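Local coordinates for cell wall surface anchor family protein (Streptococcus agalactiae serogroup V, PDB 3TVY) that forms the adhesive tip of the group B streptococcal pilus, this chain being a piece with a magnesium-binding von Willebrand factor A fold that probably contacts the host, at residues A[166-171]-A[318-323]; A[34-39]-A[357-362]; A[349-354]-A[366-371]. All blocks are in the same frame, centred on the assembly; numbering follows the deposited sequence.

How the contacts relate
From the N terminus, residues 34-39 in helix 33-49 open contact 2, and their partner comes only near the C terminus. Within that long excursion lies the whole of contact 1, where residues 166-171 pair with 318-323 and so close a loop of 146 residues. Residues 349-354 then open contact 3. Contact 2 closes at 357-362 and contact 3 at 366-371, so these two cross, sharing helix 361-370. That helix is thereby tied to helix 33-49 at its start and to edge strand 352-355 farther along. Contacts 1 and 3 join through strand 319-325 and the Phe-321 and Tyr-368 rings; between contacts 1 and 2, Val-171 packs on Ala-37 and Val-323 on Ile-361.

Contact 1: residues A[166-171]-A[318-323]; sequences KLIFHV and YDIFTV
Phe-169 and Phe-321 sit side by side on two neighbouring strands of the parallel sheet at the heart of this Rossmann-like von Willebrand A fold. Here the packing is tight. Phe-321 CD2 comes over one face of the Phe-169 ring, 3.5 Å from Phe-169 CE1; the planes are 30° apart and offset, with little of one ring above the other. Leu-365 and Tyr-368 of helix 361-370 cover this side. On the other side of the sheet Ile-168 CB rests 4.0 Å from Ile-320 CG2, under helix 145-159. Five backbone bonds join the strands, among them Phe-321 N to Ile-168 O at 2.8 Å.

The start of the pair is looser. Lys-166 is partly exposed; the bend at chi3 (-81°) lays its CE 3.6 Å from Tyr-318 CE1, and the bend at chi4 turns NZ to the carbonyls of Ser-161 and Arg-164. The Asp-319 side chain lies alongside Leu-167, OD2 3.9 Å from Leu-167 CD1, with a long, weak ion pair to Lys-165. At the far end His-170 NE2 bonds to Tyr-61 and Thr-322 OG1 to Ser-346, and one water, in plane at the imidazole edge, lies 2.8 Å from both His-170 ND1 and Thr-322 OG1.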
loop_
_atom_site.group_PDB
_atom_site.type_symbol
_atom_site.label_atom_id
_atom_site.label_comp_id
_atom_site.label_asym_id
_atom_site.label_seq_id
_atom_site.Cartn_x
_atom_site.Cartn_y
_atom_site.Cartn_z
ATOM N N LYS A 166 -9.720 22.025 0.536
ATOM C CA LYS A 166 -8.952 20.831 0.153
ATOM C C LYS A 166 -9.723 19.498 0.277
ATOM O O LYS A 166 -10.295 19.158 1.348
ATOM C CB LYS A 166 -7.617 20.773 0.884
ATOM C CG LYS A 166 -6.748 22.038 0.638
ATOM C CD LYS A 166 -5.545 22.125 1.568
ATOM C CE LYS A 166 -5.915 22.670 2.946
ATOM N NZ LYS A 166 -6.346 24.111 2.934
ATOM N N LEU A 167 -9.717 18.770 -0.841
ATOM C CA LEU A 167 -10.458 17.499 -0.990
ATOM C C LEU A 167 -9.539 16.355 -1.487
ATOM O O LEU A 167 -8.651 16.567 -2.333
ATOM C CB LEU A 167 -11.586 17.667 -1.999
ATOM C CG LEU A 167 -12.959 18.298 -1.743
ATOM C CD1 LEU A 167 -12.993 19.416 -0.756
ATOM C CD2 LEU A 167 -13.457 18.763 -3.075
ATOM N N ILE A 168 -9.764 15.158 -0.948
ATOM C CA ILE A 168 -9.224 13.943 -1.539
ATOM C C ILE A 168 -10.349 12.965 -1.894
ATOM O O ILE A 168 -11.267 12.720 -1.087
ATOM C CB ILE A 168 -8.199 13.244 -0.601
ATOM C CG1 ILE A 168 -6.969 14.131 -0.386
ATOM C CG2 ILE A 168 -7.804 11.860 -1.137
ATOM C CD1 ILE A 168 -6.106 13.708 0.774
ATOM N N PHE A 169 -10.269 12.439 -3.115
ATOM C CA PHE A 169 -11.125 11.344 -3.551
ATOM C C PHE A 169 -10.279 10.103 -3.784
ATOM O O PHE A 169 -9.405 10.090 -4.657
ATOM C CB PHE A 169 -11.888 11.716 -4.833
ATOM C CG PHE A 169 -12.944 12.788 -4.631
ATOM C CD1 PHE A 169 -14.258 12.441 -4.348
ATOM C CD2 PHE A 169 -12.618 14.138 -4.738
ATOM C CE1 PHE A 169 -15.244 13.424 -4.168
ATOM C CE2 PHE A 169 -13.608 15.137 -4.560
ATOM C CZ PHE A 169 -14.903 14.768 -4.271
ATOM N N HIS A 170 -10.559 9.049 -3.032
ATOM C CA HIS A 170 -9.728 7.853 -3.033
ATOM C C HIS A 170 -10.520 6.647 -3.546
ATOM O O HIS A 170 -11.485 6.226 -2.937
ATOM C CB HIS A 170 -9.131 7.648 -1.618
ATOM C CG HIS A 170 -8.240 6.447 -1.470
ATOM N ND1 HIS A 170 -7.898 5.938 -0.230
ATOM C CD2 HIS A 170 -7.634 5.646 -2.387
ATOM C CE1 HIS A 170 -7.113 4.883 -0.391
ATOM N NE2 HIS A 170 -6.941 4.683 -1.686
ATOM N N VAL A 171 -10.101 6.102 -4.691
ATOM C CA VAL A 171 -10.738 4.935 -5.273
ATOM C C VAL A 171 -9.832 3.722 -5.060
ATOM O O VAL A 171 -8.668 3.727 -5.524
ATOM C CB VAL A 171 -10.983 5.117 -6.772
ATOM C CG1 VAL A 171 -11.640 3.871 -7.333
ATOM C CG2 VAL A 171 -11.870 6.298 -7.023
ATOM N N TYR A 318 -9.001 18.363 5.868
ATOM C CA TYR A 318 -9.467 18.085 4.500
ATOM C C TYR A 318 -10.785 17.312 4.479
ATOM O O TYR A 318 -11.073 16.545 5.414
ATOM C CB TYR A 318 -8.466 17.249 3.685
ATOM C CG TYR A 318 -7.011 17.604 3.731
ATOM C CD1 TYR A 318 -6.582 18.928 3.881
ATOM C CD2 TYR A 318 -6.049 16.597 3.561
ATOM C CE1 TYR A 318 -5.223 19.241 3.899
ATOM C CE2 TYR A 318 -4.708 16.891 3.578
ATOM C CZ TYR A 318 -4.290 18.223 3.750
ATOM O OH TYR A 318 -2.954 18.529 3.764
ATOM N N ASP A 319 -11.553 17.460 3.400
ATOM C CA ASP A 319 -12.607 16.478 3.112
ATOM C C ASP A 319 -12.043 15.319 2.308
ATOM O O ASP A 319 -11.549 15.511 1.190
ATOM C CB ASP A 319 -13.772 17.108 2.346
ATOM C CG ASP A 319 -14.498 18.156 3.170
ATOM O OD1 ASP A 319 -15.251 17.771 4.088
ATOM O OD2 ASP A 319 -14.307 19.349 2.881
ATOM N N ILE A 320 -12.163 14.110 2.861
ATOM C CA ILE A 320 -11.558 12.913 2.264
ATOM C C ILE A 320 -12.636 11.867 2.077
ATOM O O ILE A 320 -13.279 11.429 3.038
ATOM C CB ILE A 320 -10.388 12.363 3.123
ATOM C CG1 ILE A 320 -9.374 13.461 3.415
ATOM C CG2 ILE A 320 -9.684 11.176 2.441
ATOM C CD1 ILE A 320 -8.415 13.102 4.514
ATOM N N PHE A 321 -12.836 11.477 0.818
ATOM C CA PHE A 321 -13.894 10.537 0.478
ATOM C C PHE A 321 -13.256 9.290 -0.069
ATOM O O PHE A 321 -12.279 9.372 -0.802
ATOM C CB PHE A 321 -14.819 11.163 -0.579
ATOM C CG PHE A 321 -15.453 12.474 -0.147
ATOM C CD1 PHE A 321 -16.497 12.487 0.791
ATOM C CD2 PHE A 321 -15.027 13.678 -0.692
ATOM C CE1 PHE A 321 -17.123 13.683 1.192
ATOM C CE2 PHE A 321 -15.646 14.907 -0.305
ATOM C CZ PHE A 321 -16.692 14.901 0.638
ATOM N N THR A 322 -13.801 8.133 0.271
ATOM C CA THR A 322 -13.224 6.866 -0.176
ATOM C C THR A 322 -14.298 5.998 -0.805
ATOM O O THR A 322 -15.308 5.736 -0.173
ATOM C CB THR A 322 -12.607 6.094 1.043
ATOM O OG1 THR A 322 -11.689 6.949 1.714
ATOM C CG2 THR A 322 -11.860 4.829 0.587
ATOM N N VAL A 323 -14.090 5.573 -2.047
ATOM C CA VAL A 323 -15.026 4.652 -2.690
ATOM C C VAL A 323 -14.302 3.303 -2.842
ATOM O O VAL A 323 -13.324 3.194 -3.571
ATOM C CB VAL A 323 -15.592 5.208 -4.056
ATOM C CG1 VAL A 323 -16.391 4.115 -4.808
ATOM C CG2 VAL A 323 -16.457 6.495 -3.810
HETATM O O HOH W 1 -8.935 7.535 1.847
#

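Contact 2: residues A[34-39]-A[357-362]; sequences ALKAGE and DTNKIY
Lys-36 and Ala-37 make a small packing contact with Thr-358 and Ile-361, where helix 33-49 lies beside the turn that leads into helix 361-370. Both helices cover the same side of the central parallel sheet of the von Willebrand A fold. The spot is near the metal-binding end: the Ala-37 side chain is about 11 Å from the bound magnesium ion.

The inner half rests on Ile-361. Its CG1 is anti to the carbonyl carbon and the chain runs on extended (chi2 171°), which carries CD1 to the surface of helix 33-49. There CD1 meets the Ala-37 backbone first, 3.9 Å from Ala-37 N, and is 4.3 Å from Ala-37 CB. Ala-40, Ile-325 and Val-355 also touch this isoleucine, wedging it between helix and sheet.

Toward solvent, the first carbons of Lys-36 lie across Thr-358 at about a right angle. Lys-36 CB is 3.5 Å from Thr-358 O, and Lys-36 CG is equally close to Thr-358 OG1, a hydroxyl whose hydrogen bond goes to Ser-31 O. Lys-36 then bends at chi2 and again at chi4, which puts NZ beside the Asn-359 amide, whose modelled orientation is doubtful.

Asp-357 shapes the turn itself: its OD1 accepts from Asn-359 N at 2.8 Å, an Asx turn, with the donor above the carboxylate plane. Asp-357 OD1 is 6.7 Å from Lys-36 NZ, so any attraction between these charges is probably weak. The aliphatic carbons of Lys-36 and Ile-361 rest on polar backbone and hydroxyl atoms as well as on carbon, so the fit depends mainly on shape.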
loop_
_atom_site.group_PDB
_atom_site.type_symbol
_atom_site.label_atom_id
_atom_site.label_comp_id
_atom_site.label_asym_id
_atom_site.label_seq_id
_atom_site.Cartn_x
_atom_site.Cartn_y
_atom_site.Cartn_z
ATOM N N ALA A 34 -10.478 -1.566 -13.325
ATOM C CA ALA A 34 -9.594 -0.494 -13.805
ATOM C C ALA A 34 -10.239 0.405 -14.870
ATOM O O ALA A 34 -10.046 1.623 -14.836
ATOM C CB ALA A 34 -8.245 -1.056 -14.333
ATOM N N LEU A 35 -10.942 -0.196 -15.830
ATOM C CA LEU A 35 -11.670 0.577 -16.856
ATOM C C LEU A 35 -12.661 1.541 -16.213
ATOM O O LEU A 35 -12.588 2.756 -16.439
ATOM C CB LEU A 35 -12.415 -0.335 -17.852
ATOM C CG LEU A 35 -13.102 0.314 -19.065
ATOM C CD1 LEU A 35 -12.146 1.242 -19.835
ATOM C CD2 LEU A 35 -13.688 -0.723 -20.009
ATOM N N LYS A 36 -13.555 0.972 -15.400
ATOM C CA LYS A 36 -14.665 1.682 -14.784
ATOM C C LYS A 36 -14.201 2.699 -13.762
ATOM O O LYS A 36 -14.719 3.824 -13.722
ATOM C CB LYS A 36 -15.658 0.711 -14.141
ATOM C CG LYS A 36 -16.402 -0.244 -15.135
ATOM C CD LYS A 36 -16.912 0.523 -16.317
ATOM C CE LYS A 36 -17.456 -0.378 -17.411
ATOM N NZ LYS A 36 -18.827 -0.798 -17.117
ATOM N N ALA A 37 -13.245 2.298 -12.923
ATOM C CA ALA A 37 -12.587 3.245 -11.995
ATOM C C ALA A 37 -11.942 4.408 -12.750
ATOM O O ALA A 37 -12.098 5.560 -12.355
ATOM C CB ALA A 37 -11.528 2.523 -11.155
ATOM N N GLY A 38 -11.239 4.101 -13.844
ATOM C CA GLY A 38 -10.536 5.115 -14.645
ATOM C C GLY A 38 -11.447 6.129 -15.305
ATOM O O GLY A 38 -11.191 7.342 -15.272
ATOM N N GLU A 39 -12.510 5.620 -15.921
ATOM C CA GLU A 39 -13.519 6.483 -16.508
ATOM C C GLU A 39 -14.259 7.290 -15.457
ATOM O O GLU A 39 -14.572 8.445 -15.710
ATOM C CB GLU A 39 -14.473 5.665 -17.380
ATOM C CG GLU A 39 -13.777 5.171 -18.627
ATOM C CD GLU A 39 -14.597 4.198 -19.423
ATOM O OE1 GLU A 39 -15.535 3.548 -18.874
ATOM O OE2 GLU A 39 -14.284 4.068 -20.614
ATOM N N ASP A 357 -20.674 -3.028 -7.515
ATOM C CA ASP A 357 -21.003 -2.907 -8.948
ATOM C C ASP A 357 -20.122 -1.788 -9.501
ATOM O O ASP A 357 -20.174 -0.639 -9.015
ATOM C CB ASP A 357 -22.494 -2.591 -9.099
ATOM C CG ASP A 357 -22.939 -2.393 -10.546
ATOM O OD1 ASP A 357 -22.099 -2.268 -11.470
ATOM O OD2 ASP A 357 -24.177 -2.302 -10.751
ATOM N N THR A 358 -19.274 -2.125 -10.475
ATOM C CA THR A 358 -18.306 -1.152 -10.964
ATOM C C THR A 358 -19.005 -0.023 -11.696
ATOM O O THR A 358 -18.385 0.983 -12.016
ATOM C CB THR A 358 -17.248 -1.761 -11.888
ATOM O OG1 THR A 358 -17.901 -2.481 -12.939
ATOM C CG2 THR A 358 -16.304 -2.696 -11.125
ATOM N N ASN A 359 -20.299 -0.190 -11.967
ATOM C CA ASN A 359 -21.019 0.843 -12.712
ATOM C C ASN A 359 -21.592 1.896 -11.773
ATOM O O ASN A 359 -22.208 2.885 -12.216
ATOM C CB ASN A 359 -22.073 0.239 -13.689
ATOM C CG ASN A 359 -21.430 -0.566 -14.833
ATOM O OD1 ASN A 359 -21.664 -1.769 -14.971
ATOM N ND2 ASN A 359 -20.653 0.100 -15.668
ATOM N N LYS A 360 -21.383 1.695 -10.475
ATOM C CA LYS A 360 -21.862 2.649 -9.467
ATOM C C LYS A 360 -20.750 3.564 -8.946
ATOM O O LYS A 360 -21.026 4.431 -8.124
ATOM C CB LYS A 360 -22.535 1.906 -8.297
ATOM C CG LYS A 360 -23.905 1.239 -8.693
ATOM C CD LYS A 360 -24.609 0.568 -7.488
ATOM C CE LYS A 360 -25.529 1.557 -6.712
ATOM N NZ LYS A 360 -26.096 0.957 -5.454
ATOM N N ILE A 361 -19.502 3.350 -9.409
ATOM C CA ILE A 361 -18.316 4.083 -8.895
ATOM C C ILE A 361 -18.392 5.578 -9.144
ATOM O O ILE A 361 -18.242 6.384 -8.210
ATOM C CB ILE A 361 -16.974 3.555 -9.481
ATOM C CG1 ILE A 361 -16.771 2.066 -9.161
ATOM C CG2 ILE A 361 -15.797 4.420 -8.965
ATOM C CD1 ILE A 361 -15.559 1.466 -9.911
ATOM N N TYR A 362 -18.604 5.961 -10.402
ATOM C CA TYR A 362 -18.828 7.375 -10.672
ATOM C C TYR A 362 -19.946 7.996 -9.807
ATOM O O TYR A 362 -19.769 9.107 -9.295
ATOM C CB TYR A 362 -19.050 7.703 -12.159
ATOM C CG TYR A 362 -19.285 9.175 -12.300
ATOM C CD1 TYR A 362 -18.234 10.078 -12.129
ATOM C CD2 TYR A 362 -20.571 9.683 -12.518
ATOM C CE1 TYR A 362 -18.434 11.435 -12.215
ATOM C CE2 TYR A 362 -20.786 11.061 -12.598
ATOM C CZ TYR A 362 -19.711 11.923 -12.442
ATOM O OH TYR A 362 -19.897 13.280 -12.532
#

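Contact 3: residues A[349-354]-A[366-371]; sequences TENYTN and NKYFKT
Tyr-368 reaches from helix 361-370 to the backbone of Glu-350 and the side chain of Thr-353, and most of this contact can be told by following it outward. CB points toward the 349-354 segment, and with CG beside the backbone N (chi1 -76°) the ring continues in that direction. One face of the ring carries Lys-367 CE, 4.0 Å above the plane and over its centre. Phe-321 stacks on the opposite face, bringing its CD1 to 3.3 Å from Tyr-368 CD1. Farther out the two sides of the ring meet different partners: CE1 is 3.5 Å from Glu-350 O and next to the CA of Asn-351, while CE2 lies 3.6 Å from Thr-353 OG1.

At the tip, OH is gripped twice. It donates to Glu-350 O at 2.7 Å, a bond that comes in near the ring plane but tilted 24° from the plane of the carbonyl. It also accepts from Thr-353 OG1 at 2.6 Å. The buried phenol thus has both a donor and an acceptor, which should fix the rotation of its O-H.

Thr-353 OG1 is a relay. Lys-367, bent at chi3, folds its chain over the tyrosine and meets the threonine tip to tip, NZ donating to OG1 at 3.2 Å. The same ammonium forms a salt bridge with Glu-364, and its charge may strengthen the hydrogen bond that the threonine hydroxyl donates to the tyrosine. Strand 352-355, bonded to strand 319-325 through Thr-353, is the last of the parallel sheet; a C-terminal helix running back nearly antiparallel to it and covering one side is the layered alpha/beta arrangement of the von Willebrand A fold.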
loop_
_atom_site.group_PDB
_atom_site.type_symbol
_atom_site.label_atom_id
_atom_site.label_comp_id
_atom_site.label_asym_id
_atom_site.label_seq_id
_atom_site.Cartn_x
_atom_site.Cartn_y
_atom_site.Cartn_z
ATOM N N THR A 349 -16.841 8.873 8.935
ATOM C CA THR A 349 -17.238 7.469 8.747
ATOM C C THR A 349 -18.162 7.307 7.548
ATOM O O THR A 349 -18.032 6.337 6.788
ATOM C CB THR A 349 -17.928 6.895 10.019
ATOM O OG1 THR A 349 -17.042 7.029 11.124
ATOM C CG2 THR A 349 -18.220 5.420 9.852
ATOM N N GLU A 350 -19.081 8.263 7.371
ATOM C CA GLU A 350 -20.006 8.214 6.241
ATOM C C GLU A 350 -19.330 8.545 4.904
ATOM O O GLU A 350 -19.957 8.459 3.873
ATOM C CB GLU A 350 -21.254 9.106 6.457
ATOM C CG GLU A 350 -21.002 10.597 6.506
ATOM C CD GLU A 350 -20.811 11.129 7.939
ATOM O OE1 GLU A 350 -21.301 12.252 8.221
ATOM O OE2 GLU A 350 -20.187 10.422 8.788
ATOM N N ASN A 351 -18.064 8.948 4.948
ATOM C CA ASN A 351 -17.295 9.303 3.749
ATOM C C ASN A 351 -16.654 8.097 3.046
ATOM O O ASN A 351 -15.917 8.280 2.078
ATOM C CB ASN A 351 -16.225 10.364 4.064
ATOM C CG ASN A 351 -16.797 11.777 4.157
ATOM O OD1 ASN A 351 -17.999 11.986 4.011
ATOM N ND2 ASN A 351 -15.910 12.766 4.382
ATOM N N TYR A 352 -16.930 6.887 3.540
ATOM C CA TYR A 352 -16.537 5.675 2.839
ATOM C C TYR A 352 -17.774 5.005 2.297
ATOM O O TYR A 352 -18.728 4.786 3.031
ATOM C CB TYR A 352 -15.763 4.699 3.762
ATOM C CG TYR A 352 -15.583 3.282 3.203
ATOM C CD1 TYR A 352 -14.842 3.063 2.033
ATOM C CD2 TYR A 352 -16.151 2.155 3.853
ATOM C CE1 TYR A 352 -14.660 1.753 1.513
ATOM C CE2 TYR A 352 -15.978 0.847 3.337
ATOM C CZ TYR A 352 -15.232 0.672 2.158
ATOM O OH TYR A 352 -15.031 -0.573 1.618
ATOM N N THR A 353 -17.773 4.682 1.015
ATOM C CA THR A 353 -18.814 3.802 0.470
ATOM C C THR A 353 -18.158 2.681 -0.327
ATOM O O THR A 353 -17.289 2.926 -1.177
ATOM C CB THR A 353 -19.812 4.545 -0.474
ATOM O OG1 THR A 353 -20.304 5.729 0.161
ATOM C CG2 THR A 353 -21.011 3.628 -0.861
ATOM N N ASN A 354 -18.622 1.463 -0.082
ATOM C CA ASN A 354 -18.155 0.286 -0.780
ATOM C C ASN A 354 -19.220 -0.157 -1.778
ATOM O O ASN A 354 -20.327 -0.417 -1.369
ATOM C CB ASN A 354 -17.956 -0.812 0.243
ATOM C CG ASN A 354 -17.279 -2.019 -0.330
ATOM O OD1 ASN A 354 -16.567 -1.954 -1.349
ATOM N ND2 ASN A 354 -17.453 -3.129 0.339
ATOM N N ASN A 366 -19.646 11.226 -7.438
ATOM C CA ASN A 366 -20.466 12.386 -7.717
ATOM C C ASN A 366 -21.268 12.800 -6.483
ATOM O O ASN A 366 -21.309 13.987 -6.118
ATOM C CB ASN A 366 -21.375 12.107 -8.893
ATOM C CG ASN A 366 -21.955 13.378 -9.477
ATOM O OD1 ASN A 366 -21.362 14.454 -9.332
ATOM N ND2 ASN A 366 -23.094 13.265 -10.154
ATOM N N LYS A 367 -21.883 11.813 -5.835
ATOM C CA LYS A 367 -22.633 12.021 -4.612
ATOM C C LYS A 367 -21.812 12.775 -3.585
ATOM O O LYS A 367 -22.322 13.723 -2.970
ATOM C CB LYS A 367 -23.074 10.680 -4.037
ATOM C CG LYS A 367 -23.844 10.776 -2.736
ATOM C CD LYS A 367 -23.936 9.398 -2.062
ATOM C CE LYS A 367 -22.532 8.878 -1.668
ATOM N NZ LYS A 367 -22.674 7.568 -0.963
ATOM N N TYR A 368 -20.559 12.346 -3.397
ATOM C CA TYR A 368 -19.626 13.003 -2.461
ATOM C C TYR A 368 -19.195 14.395 -2.907
ATOM O O TYR A 368 -19.129 15.302 -2.087
ATOM C CB TYR A 368 -18.368 12.147 -2.191
ATOM C CG TYR A 368 -18.611 10.973 -1.245
ATOM C CD1 TYR A 368 -19.353 11.131 -0.074
ATOM C CD2 TYR A 368 -18.092 9.710 -1.524
ATOM C CE1 TYR A 368 -19.580 10.055 0.789
ATOM C CE2 TYR A 368 -18.301 8.632 -0.664
ATOM C CZ TYR A 368 -19.037 8.814 0.487
ATOM O OH TYR A 368 -19.259 7.764 1.348
ATOM N N PHE A 369 -18.863 14.552 -4.188
ATOM C CA PHE A 369 -18.624 15.875 -4.747
ATOM C C PHE A 369 -19.847 16.786 -4.528
ATOM O O PHE A 369 -19.693 17.958 -4.178
ATOM C CB PHE A 369 -18.251 15.811 -6.232
ATOM C CG PHE A 369 -17.778 17.122 -6.788
ATOM C CD1 PHE A 369 -16.584 17.669 -6.378
ATOM C CD2 PHE A 369 -18.538 17.814 -7.726
ATOM C CE1 PHE A 369 -16.144 18.905 -6.892
ATOM C CE2 PHE A 369 -18.116 19.035 -8.235
ATOM C CZ PHE A 369 -16.921 19.577 -7.819
ATOM N N LYS A 370 -21.053 16.264 -4.687
ATOM C CA LYS A 370 -22.249 17.112 -4.511
ATOM C C LYS A 370 -22.466 17.658 -3.098
ATOM O O LYS A 370 -23.061 18.732 -2.968
ATOM C CB LYS A 370 -23.523 16.442 -5.022
ATOM C CG LYS A 370 -23.648 16.475 -6.543
ATOM C CD LYS A 370 -24.998 15.930 -7.003
ATOM C CE LYS A 370 -24.986 14.421 -7.137
ATOM N NZ LYS A 370 -26.313 13.952 -7.660
ATOM N N THR A 371 -21.978 16.957 -2.063
ATOM C CA THR A 371 -22.052 17.450 -0.681
ATOM C C THR A 371 -21.151 18.674 -0.461
ATOM O O THR A 371 -21.315 19.393 0.526
ATOM C CB THR A 371 -21.655 16.379 0.384
ATOM O OG1 THR A 371 -20.276 16.036 0.235
ATOM C CG2 THR A 371 -22.511 15.105 0.281
#